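RNA-binding protein (Porphyromonas gingivalis W83, PDB 7JLY) probably binds RNA, being built round an RNA recognition motif, and has a calcium-binding site. Local coordinates at residues A[21-26]-A[47-52]; A[64-67]-A[72-75]; A[33-38]-A[42-47]. All blocks are in the same frame, centred on the assembly; numbering follows the deposited sequence.

Contact 1 of 3, residues A[21-26]-A[47-52]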
loop_
_atom_site.group_PDB
_atom_site.type_symbol
_atom_site.label_atom_id
_atom_site.label_comp_id
_atom_site.label_asym_id
_atom_site.label_seq_id
_atom_site.Cartn_x
_atom_site.Cartn_y
_atom_site.Cartn_z
ATOM N N GLY A 21 -4.254 6.574 -4.209
ATOM C CA GLY A 21 -4.790 6.667 -5.563
ATOM C C GLY A 21 -4.959 5.296 -6.198
ATOM O O GLY A 21 -5.937 5.026 -6.920
ATOM N N LEU A 22 -3.988 4.432 -5.928
ATOM C CA LEU A 22 -3.977 3.072 -6.437
ATOM C C LEU A 22 -5.076 2.219 -5.812
ATOM O O LEU A 22 -5.859 1.572 -6.516
ATOM C CB LEU A 22 -2.605 2.433 -6.181
ATOM C CG LEU A 22 -2.388 1.034 -6.766
ATOM C CD1 LEU A 22 -2.509 1.075 -8.277
ATOM C CD2 LEU A 22 -1.029 0.472 -6.333
ATOM N N LEU A 23 -5.128 2.213 -4.481
ATOM C CA LEU A 23 -6.006 1.294 -3.761
ATOM C C LEU A 23 -7.454 1.786 -3.705
ATOM O O LEU A 23 -8.379 0.974 -3.644
ATOM C CB LEU A 23 -5.473 1.045 -2.338
ATOM C CG LEU A 23 -4.396 -0.052 -2.202
ATOM C CD1 LEU A 23 -4.935 -1.379 -2.679
ATOM C CD2 LEU A 23 -3.095 0.285 -2.947
ATOM N N GLN A 24 -7.670 3.097 -3.757
ATOM C CA GLN A 24 -9.036 3.601 -3.597
ATOM C C GLN A 24 -9.897 3.262 -4.822
ATOM O O GLN A 24 -11.122 3.396 -4.789
ATOM C CB GLN A 24 -9.045 5.113 -3.338
ATOM C CG GLN A 24 -8.848 5.958 -4.573
ATOM C CD GLN A 24 -8.798 7.450 -4.262
ATOM O OE1 GLN A 24 -9.027 7.868 -3.128
ATOM N NE2 GLN A 24 -8.501 8.253 -5.278
ATOM N N GLN A 25 -9.251 2.816 -5.895
ATOM C CA GLN A 25 -9.963 2.326 -7.071
ATOM C C GLN A 25 -10.843 1.115 -6.768
ATOM O O GLN A 25 -11.806 0.871 -7.491
ATOM C CB GLN A 25 -8.975 1.951 -8.179
ATOM C CG GLN A 25 -8.168 3.126 -8.756
ATOM C CD GLN A 25 -7.159 2.663 -9.799
ATOM O OE1 GLN A 25 -7.238 3.044 -10.965
ATOM N NE2 GLN A 25 -6.214 1.828 -9.384
ATOM N N TYR A 26 -10.505 0.366 -5.712
ATOM C CA TYR A 26 -11.172 -0.902 -5.396
ATOM C C TYR A 26 -12.156 -0.801 -4.242
ATOM O O TYR A 26 -12.922 -1.723 -4.029
ATOM C CB TYR A 26 -10.121 -1.987 -5.090
ATOM C CG TYR A 26 -9.159 -2.086 -6.245
ATOM C CD1 TYR A 26 -9.526 -2.740 -7.421
ATOM C CD2 TYR A 26 -7.927 -1.458 -6.197
ATOM C CE1 TYR A 26 -8.666 -2.795 -8.496
ATOM C CE2 TYR A 26 -7.057 -1.504 -7.272
ATOM C CZ TYR A 26 -7.434 -2.174 -8.417
ATOM O OH TYR A 26 -6.565 -2.208 -9.494
ATOM N N GLY A 47 5.031 0.450 2.606
ATOM C CA GLY A 47 4.066 1.124 3.439
ATOM C C GLY A 47 2.832 0.281 3.646
ATOM O O GLY A 47 2.794 -0.893 3.260
ATOM N N PHE A 48 1.823 0.892 4.257
ATOM C CA PHE A 48 0.582 0.202 4.570
ATOM C C PHE A 48 -0.636 1.006 4.161
ATOM O O PHE A 48 -0.708 2.209 4.404
ATOM C CB PHE A 48 0.506 -0.108 6.070
ATOM C CG PHE A 48 1.615 -0.988 6.558
ATOM C CD1 PHE A 48 1.508 -2.366 6.481
ATOM C CD2 PHE A 48 2.769 -0.435 7.090
ATOM C CE1 PHE A 48 2.535 -3.187 6.928
ATOM C CE2 PHE A 48 3.802 -1.250 7.539
ATOM C CZ PHE A 48 3.682 -2.628 7.460
ATOM N N VAL A 49 -1.601 0.325 3.551
ATOM C CA VAL A 49 -2.888 0.936 3.249
ATOM C C VAL A 49 -4.001 0.164 3.959
ATOM O O VAL A 49 -4.056 -1.057 3.873
ATOM C CB VAL A 49 -3.184 0.956 1.734
ATOM C CG1 VAL A 49 -4.550 1.567 1.497
ATOM C CG2 VAL A 49 -2.092 1.734 0.966
ATOM N N GLU A 50 -4.876 0.871 4.668
ATOM C CA GLU A 50 -6.024 0.225 5.281
ATOM C C GLU A 50 -7.259 0.505 4.447
ATOM O O GLU A 50 -7.492 1.642 4.026
ATOM C CB GLU A 50 -6.234 0.709 6.717
ATOM C CG GLU A 50 -5.287 0.056 7.707
ATOM C CD GLU A 50 -5.579 0.457 9.140
ATOM O OE1 GLU A 50 -6.759 0.402 9.546
ATOM O OE2 GLU A 50 -4.631 0.832 9.857
ATOM N N MET A 51 -8.037 -0.542 4.196
ATOM C CA MET A 51 -9.293 -0.414 3.475
ATOM C C MET A 51 -10.414 -0.868 4.400
ATOM O O MET A 51 -10.239 -1.798 5.181
ATOM C CB MET A 51 -9.275 -1.233 2.182
ATOM C CG MET A 51 -8.290 -0.700 1.143
ATOM S SD MET A 51 -8.349 -1.629 -0.389
ATOM C CE MET A 51 -9.909 -1.049 -1.059
ATOM N N GLU A 52 -11.556 -0.198 4.333
ATOM C CA GLU A 52 -12.609 -0.463 5.313
ATOM C C GLU A 52 -13.277 -1.826 5.096
ATOM O O GLU A 52 -13.701 -2.474 6.048
ATOM C CB GLU A 52 -13.659 0.651 5.290
ATOM C CG GLU A 52 -14.738 0.519 6.393
ATOM C CD GLU A 52 -14.164 0.484 7.824
ATOM O OE1 GLU A 52 -13.204 1.240 8.120
ATOM O OE2 GLU A 52 -14.679 -0.308 8.659
#
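Leu23, on helix 16-23, presses onto two residues of strand 46-51, Val49 and Met51, which lie two apart and so point to the same side of the sheet. At Val49 the touch is made by one branch: CG1 stands anti to the backbone N (chi1 178°), a torsion that sets it 4.0 Å from CB of Leu23 and equally close to CG. At Met51 the two side chains cross at about a right angle, with CD1 of Leu23 4.1 Å from SD. The thioether then turns at chi3 (73°), which brings its methyl up to the backbone of Leu23 and Tyr26. There CE of Met51 lies 3.6 Å from the carbonyl O of Leu23 and 4.1 Å from CB of Tyr26. No hydrogen bond crosses the interface; its cohesion is that of apolar surfaces fitted together.

The second shell holds the chain end that these groups touch. Tyr26 N bonds back to Leu23 O at 3.0 Å, so the carbonyl met by the methyl already has a polar partner. One residue earlier, Gln25 NE2 reaches a lone pair of Leu22 O in the carbonyl plane, at 2.9 Å, while Gln25 CB covers part of one face of the Tyr26 ring. The phenol end of that ring is tied to a different helix, OH bonding to OE2 of Glu63.

This is the helix-on-sheet packing of the RNA recognition motif. Leu23 also meets Ile5 of strand 3-8 and Ala60 of helix 54-64, Met51 shares Ile5, and Val49 touches Val29 of strand 29-36, whereas Phe48, alternating to the other side, meets the ring of Tyr6.

Contact 2 of 3, residues A[64-67]-A[72-75]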
loop_
_atom_site.group_PDB
_atom_site.type_symbol
_atom_site.label_atom_id
_atom_site.label_comp_id
_atom_site.label_asym_id
_atom_site.label_seq_id
_atom_site.Cartn_x
_atom_site.Cartn_y
_atom_site.Cartn_z
ATOM N N LEU A 64 -3.914 -6.569 -8.245
ATOM C CA LEU A 64 -2.628 -5.880 -8.308
ATOM C C LEU A 64 -1.435 -6.820 -8.262
ATOM O O LEU A 64 -0.327 -6.414 -8.628
ATOM C CB LEU A 64 -2.517 -4.853 -7.184
ATOM C CG LEU A 64 -3.431 -3.631 -7.315
ATOM C CD1 LEU A 64 -3.334 -2.782 -6.065
ATOM C CD2 LEU A 64 -3.062 -2.793 -8.540
ATOM N N PHE A 65 -1.662 -8.061 -7.821
ATOM C CA PHE A 65 -0.587 -9.047 -7.681
ATOM C C PHE A 65 0.306 -9.136 -8.922
ATOM O O PHE A 65 -0.181 -9.345 -10.040
ATOM C CB PHE A 65 -1.155 -10.437 -7.364
ATOM C CG PHE A 65 -0.098 -11.514 -7.294
ATOM C CD1 PHE A 65 0.719 -11.629 -6.179
ATOM C CD2 PHE A 65 0.085 -12.394 -8.347
ATOM C CE1 PHE A 65 1.702 -12.607 -6.115
ATOM C CE2 PHE A 65 1.067 -13.378 -8.288
ATOM C CZ PHE A 65 1.874 -13.479 -7.169
ATOM N N ASP A 66 1.607 -8.931 -8.702
ATOM C CA ASP A 66 2.645 -9.120 -9.719
ATOM C C ASP A 66 2.671 -8.015 -10.783
ATOM O O ASP A 66 3.467 -8.080 -11.713
ATOM C CB ASP A 66 2.473 -10.479 -10.406
ATOM C CG ASP A 66 3.790 -11.167 -10.675
ATOM O OD1 ASP A 66 4.597 -11.301 -9.724
ATOM O OD2 ASP A 66 4.011 -11.575 -11.840
ATOM N N GLN A 67 1.811 -7.008 -10.658
ATOM C CA GLN A 67 1.840 -5.901 -11.605
ATOM C C GLN A 67 2.997 -4.950 -11.294
ATOM O O GLN A 67 3.402 -4.806 -10.151
ATOM C CB GLN A 67 0.519 -5.129 -11.591
ATOM C CG GLN A 67 -0.655 -5.882 -12.206
ATOM C CD GLN A 67 -1.792 -4.948 -12.554
ATOM O OE1 GLN A 67 -1.581 -3.905 -13.175
ATOM N NE2 GLN A 67 -2.996 -5.298 -12.136
ATOM N N ARG A 72 8.385 -0.776 -10.957
ATOM C CA ARG A 72 8.803 -1.892 -10.101
ATOM C C ARG A 72 7.650 -2.848 -9.785
ATOM O O ARG A 72 6.521 -2.425 -9.564
ATOM C CB ARG A 72 9.416 -1.389 -8.792
ATOM C CG ARG A 72 10.670 -0.536 -8.964
ATOM C CD ARG A 72 11.448 -0.397 -7.664
ATOM N NE ARG A 72 11.924 -1.691 -7.177
ATOM C CZ ARG A 72 13.050 -2.277 -7.576
ATOM N NH1 ARG A 72 13.842 -1.674 -8.457
ATOM N NH2 ARG A 72 13.391 -3.465 -7.087
ATOM N N LYS A 73 7.954 -4.138 -9.755
ATOM C CA LYS A 73 6.943 -5.142 -9.461
ATOM C C LYS A 73 6.416 -4.990 -8.030
ATOM O O LYS A 73 7.180 -5.064 -7.066
ATOM C CB LYS A 73 7.517 -6.548 -9.673
ATOM C CG LYS A 73 6.505 -7.657 -9.426
ATOM C CD LYS A 73 6.955 -8.975 -10.046
ATOM C CE LYS A 73 8.184 -9.524 -9.350
ATOM N NZ LYS A 73 8.560 -10.848 -9.942
ATOM N N LEU A 74 5.116 -4.747 -7.893
ATOM C CA LEU A 74 4.524 -4.583 -6.569
ATOM C C LEU A 74 4.678 -5.792 -5.667
ATOM O O LEU A 74 4.582 -6.949 -6.107
ATOM C CB LEU A 74 3.028 -4.271 -6.686
ATOM C CG LEU A 74 2.643 -2.882 -7.171
ATOM C CD1 LEU A 74 1.181 -2.882 -7.584
ATOM C CD2 LEU A 74 2.875 -1.856 -6.070
ATOM N N ILE A 75 4.916 -5.513 -4.390
ATOM C CA ILE A 75 4.580 -6.440 -3.325
ATOM C C ILE A 75 3.250 -5.952 -2.787
ATOM O O ILE A 75 3.173 -4.814 -2.337
ATOM C CB ILE A 75 5.602 -6.441 -2.182
ATOM C CG1 ILE A 75 6.995 -6.857 -2.672
ATOM C CG2 ILE A 75 5.101 -7.336 -1.048
ATOM C CD1 ILE A 75 8.087 -6.767 -1.571
HETATM O O HOH W 1 2.864 -9.077 -6.278
#
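Leu74 fits against a type II beta turn running from Leu64 to Gln67, the turn that leads out of helix 54-64 of the RNA recognition motif and is closed by Gln67 N bonding to Leu64 O. Its side chain can be followed outward: CB lies 3.5 Å from Gln67 O, and CG stays beside that same oxygen at 3.6 Å. CG stands next to the backbone N (chi1 -73°), and CD1 goes on to 4.0 Å from Leu64 O, meeting Leu64 CB as well. The oxygen skirted by these carbons is also the acceptor of the bond that joins the two segments, a nearly straight one of 2.8 Å from Leu74 N to Gln67 O. Val7 of strand 3-8 and Leu10 cover other parts of Leu74.

Polar groups meet at the solvent side, where Asp66 and Lys73 are exposed. Lys73, bent at chi3, lays its aliphatic part against Asp66, CD being 3.3 Å from OD1, while NZ makes only a long salt bridge of 4.0 Å to that oxygen. Asp66 N and Leu74 O are too far apart to bond directly, and one water spans them: it accepts from Asp66 N and donates to Leu74 O, each at 2.7 Å.

Contact 3 of 3, residues A[33-38]-A[42-47]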
loop_
_atom_site.group_PDB
_atom_site.type_symbol
_atom_site.label_atom_id
_atom_site.label_comp_id
_atom_site.label_asym_id
_atom_site.label_seq_id
_atom_site.Cartn_x
_atom_site.Cartn_y
_atom_site.Cartn_z
ATOM N N ARG A 33 0.157 5.008 4.615
ATOM C CA ARG A 33 1.402 5.404 5.263
ATOM C C ARG A 33 2.573 4.855 4.466
ATOM O O ARG A 33 2.583 3.674 4.138
ATOM C CB ARG A 33 1.471 4.875 6.702
ATOM C CG ARG A 33 0.278 5.214 7.576
ATOM C CD ARG A 33 0.468 4.700 8.998
ATOM N NE ARG A 33 0.241 3.261 9.128
ATOM C CZ ARG A 33 1.074 2.417 9.736
ATOM N NH1 ARG A 33 2.208 2.860 10.271
ATOM N NH2 ARG A 33 0.776 1.124 9.809
ATOM N N VAL A 34 3.541 5.707 4.137
ATOM C CA VAL A 34 4.818 5.229 3.617
ATOM C C VAL A 34 5.809 5.262 4.759
ATOM O O VAL A 34 5.929 6.278 5.446
ATOM C CB VAL A 34 5.343 6.081 2.451
ATOM C CG1 VAL A 34 6.789 5.694 2.127
ATOM C CG2 VAL A 34 4.447 5.925 1.207
ATOM N N ILE A 35 6.488 4.147 5.001
ATOM C CA ILE A 35 7.447 4.078 6.103
ATOM C C ILE A 35 8.733 4.747 5.658
ATOM O O ILE A 35 9.214 4.490 4.554
ATOM C CB ILE A 35 7.742 2.631 6.533
ATOM C CG1 ILE A 35 6.446 1.896 6.885
ATOM C CG2 ILE A 35 8.728 2.610 7.705
ATOM C CD1 ILE A 35 5.602 2.614 7.926
ATOM N N THR A 36 9.283 5.605 6.513
ATOM C CA THR A 36 10.450 6.388 6.146
ATOM C C THR A 36 11.602 6.168 7.108
ATOM O O THR A 36 11.398 5.703 8.236
ATOM C CB THR A 36 10.135 7.881 6.135
ATOM O OG1 THR A 36 9.658 8.257 7.436
ATOM C CG2 THR A 36 9.079 8.212 5.083
ATOM N N ASP A 37 12.809 6.512 6.658
ATOM C CA ASP A 37 14.005 6.470 7.502
ATOM C C ASP A 37 13.870 7.503 8.604
ATOM O O ASP A 37 13.421 8.619 8.350
ATOM C CB ASP A 37 15.267 6.729 6.669
ATOM C CG ASP A 37 16.546 6.679 7.502
ATOM O OD1 ASP A 37 17.083 5.572 7.720
ATOM O OD2 ASP A 37 17.017 7.745 7.937
ATOM N N ARG A 38 14.228 7.143 9.832
ATOM C CA ARG A 38 14.012 8.058 10.951
ATOM C C ARG A 38 14.808 9.364 10.797
ATOM O O ARG A 38 14.326 10.438 11.147
ATOM C CB ARG A 38 14.368 7.386 12.281
ATOM N N ARG A 42 13.211 9.915 4.386
ATOM C CA ARG A 42 12.969 9.415 3.040
ATOM C C ARG A 42 12.361 8.012 3.027
ATOM O O ARG A 42 12.627 7.185 3.901
ATOM C CB ARG A 42 14.273 9.433 2.238
ATOM C CG ARG A 42 14.864 10.825 2.102
ATOM C CD ARG A 42 16.248 10.808 1.485
ATOM N NE ARG A 42 16.228 10.494 0.058
ATOM C CZ ARG A 42 17.277 10.673 -0.740
ATOM N NH1 ARG A 42 18.399 11.166 -0.245
ATOM N NH2 ARG A 42 17.202 10.367 -2.027
ATOM N N SER A 43 11.546 7.759 2.010
ATOM C CA SER A 43 10.865 6.482 1.856
ATOM C C SER A 43 11.812 5.295 1.959
ATOM O O SER A 43 12.930 5.339 1.442
ATOM C CB SER A 43 10.138 6.455 0.508
ATOM O OG SER A 43 9.825 5.133 0.132
ATOM N N ARG A 44 11.366 4.242 2.642
ATOM C CA ARG A 44 12.106 2.988 2.696
ATOM C C ARG A 44 11.566 1.978 1.684
ATOM O O ARG A 44 12.000 0.820 1.654
ATOM C CB ARG A 44 12.064 2.391 4.104
ATOM C CG ARG A 44 12.874 3.181 5.121
ATOM C CD ARG A 44 12.737 2.556 6.500
ATOM N NE ARG A 44 13.060 1.136 6.467
ATOM C CZ ARG A 44 12.696 0.252 7.397
ATOM N NH1 ARG A 44 11.997 0.636 8.462
ATOM N NH2 ARG A 44 13.038 -1.016 7.261
ATOM N N GLY A 45 10.618 2.424 0.859
ATOM C CA GLY A 45 10.161 1.625 -0.268
ATOM C C GLY A 45 8.954 0.752 0.030
ATOM O O GLY A 45 8.566 -0.084 -0.785
ATOM N N PHE A 46 8.363 0.934 1.205
ATOM C CA PHE A 46 7.185 0.164 1.556
ATOM C C PHE A 46 6.253 0.941 2.477
ATOM O O PHE A 46 6.619 1.971 3.044
ATOM C CB PHE A 46 7.580 -1.166 2.199
ATOM C CG PHE A 46 8.023 -1.061 3.641
ATOM C CD1 PHE A 46 9.279 -0.594 3.964
ATOM C CD2 PHE A 46 7.193 -1.497 4.665
ATOM C CE1 PHE A 46 9.698 -0.526 5.296
ATOM C CE2 PHE A 46 7.597 -1.431 5.999
ATOM C CZ PHE A 46 8.860 -0.950 6.312
ATOM N N GLY A 47 5.031 0.450 2.606
ATOM C CA GLY A 47 4.066 1.124 3.439
ATOM C C GLY A 47 2.832 0.281 3.646
ATOM O O GLY A 47 2.794 -0.893 3.260
HETATM O O HOH W 2 11.886 3.361 9.656
#
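Two antiparallel bridges, Val34 with Gly47 and Thr36 with Ser43, are out of step by two residues, and the slip is taken up by a beta bulge where the second chain turns a corner at Gly45. Both ends of the bulge are bonded to Ile35: its N donates to Phe46 O and its O accepts from Arg44 N, each at 2.9 Å. Further out, Asp37 N reaches Arg42 O at 2.8 Å. Gly45 has a positive phi (93°), and an ST turn steadies the corner, Gly45 N bonding to Ser43 OG. At the inner end Gly47, lacking a side chain, brings its CA within 3.0 Å of Arg33 O in a CA-H...O contact.

Over the bulge Ile35, Phe46 and Arg44 pack side by side. Ile35 lies over one face of the Phe46 ring, where CG1 makes a CH-pi contact 4.0 Å from the centroid. Phe46 CG sits between its own backbone N and carbonyl carbon (chi1 77°), a torsion that swings the ring back across Ile35. The ring turns its edge to Arg44: CE1 of Phe46 stands 3.7 Å above the guanidinium plane, over its centre, the two planes nearly perpendicular. Arg44 runs its CG and CD along the backbone of Thr36, and a water accepting from its NH1 at 3.0 Å donates to Thr36 O.

Beyond the strand ends, Asp37 OD2 accepts from Glu39 N and Thr40 N, bracing the hairpin loop. Phe46 also meets the ring of Tyr6, their planes not far from parallel. Arg44 to Met51 closely follow the RNP1 signature of RNA recognition motifs, with Met51 in its last, usually aromatic, position; in relatives the aromatic at the position of Phe48 commonly stacks on a base, whereas that at Phe46 usually packs against ribose.

All three contacts belong to one RNA recognition motif and reach the same antiparallel sheet. Contact 3 is nested within the loop closed by contact 1, and contact 2 follows both. Contacts 1 and 3 share Gly47 and strand 46-51, yet their centres lie about 16 Å apart, on opposite sides of the chain's centre: one packs a helix onto the strand, the other pairs the strand with its neighbour 29-36. Contacts 1 and 2, with centres about 14 Å apart, meet through Leu22, Leu23 and Tyr26 against Leu64, joining the two helices. Contacts 2 and 3 do not touch. Strand 46-51 thus gives one face to the core and, through Phe46 and Phe48, probably the other to RNA.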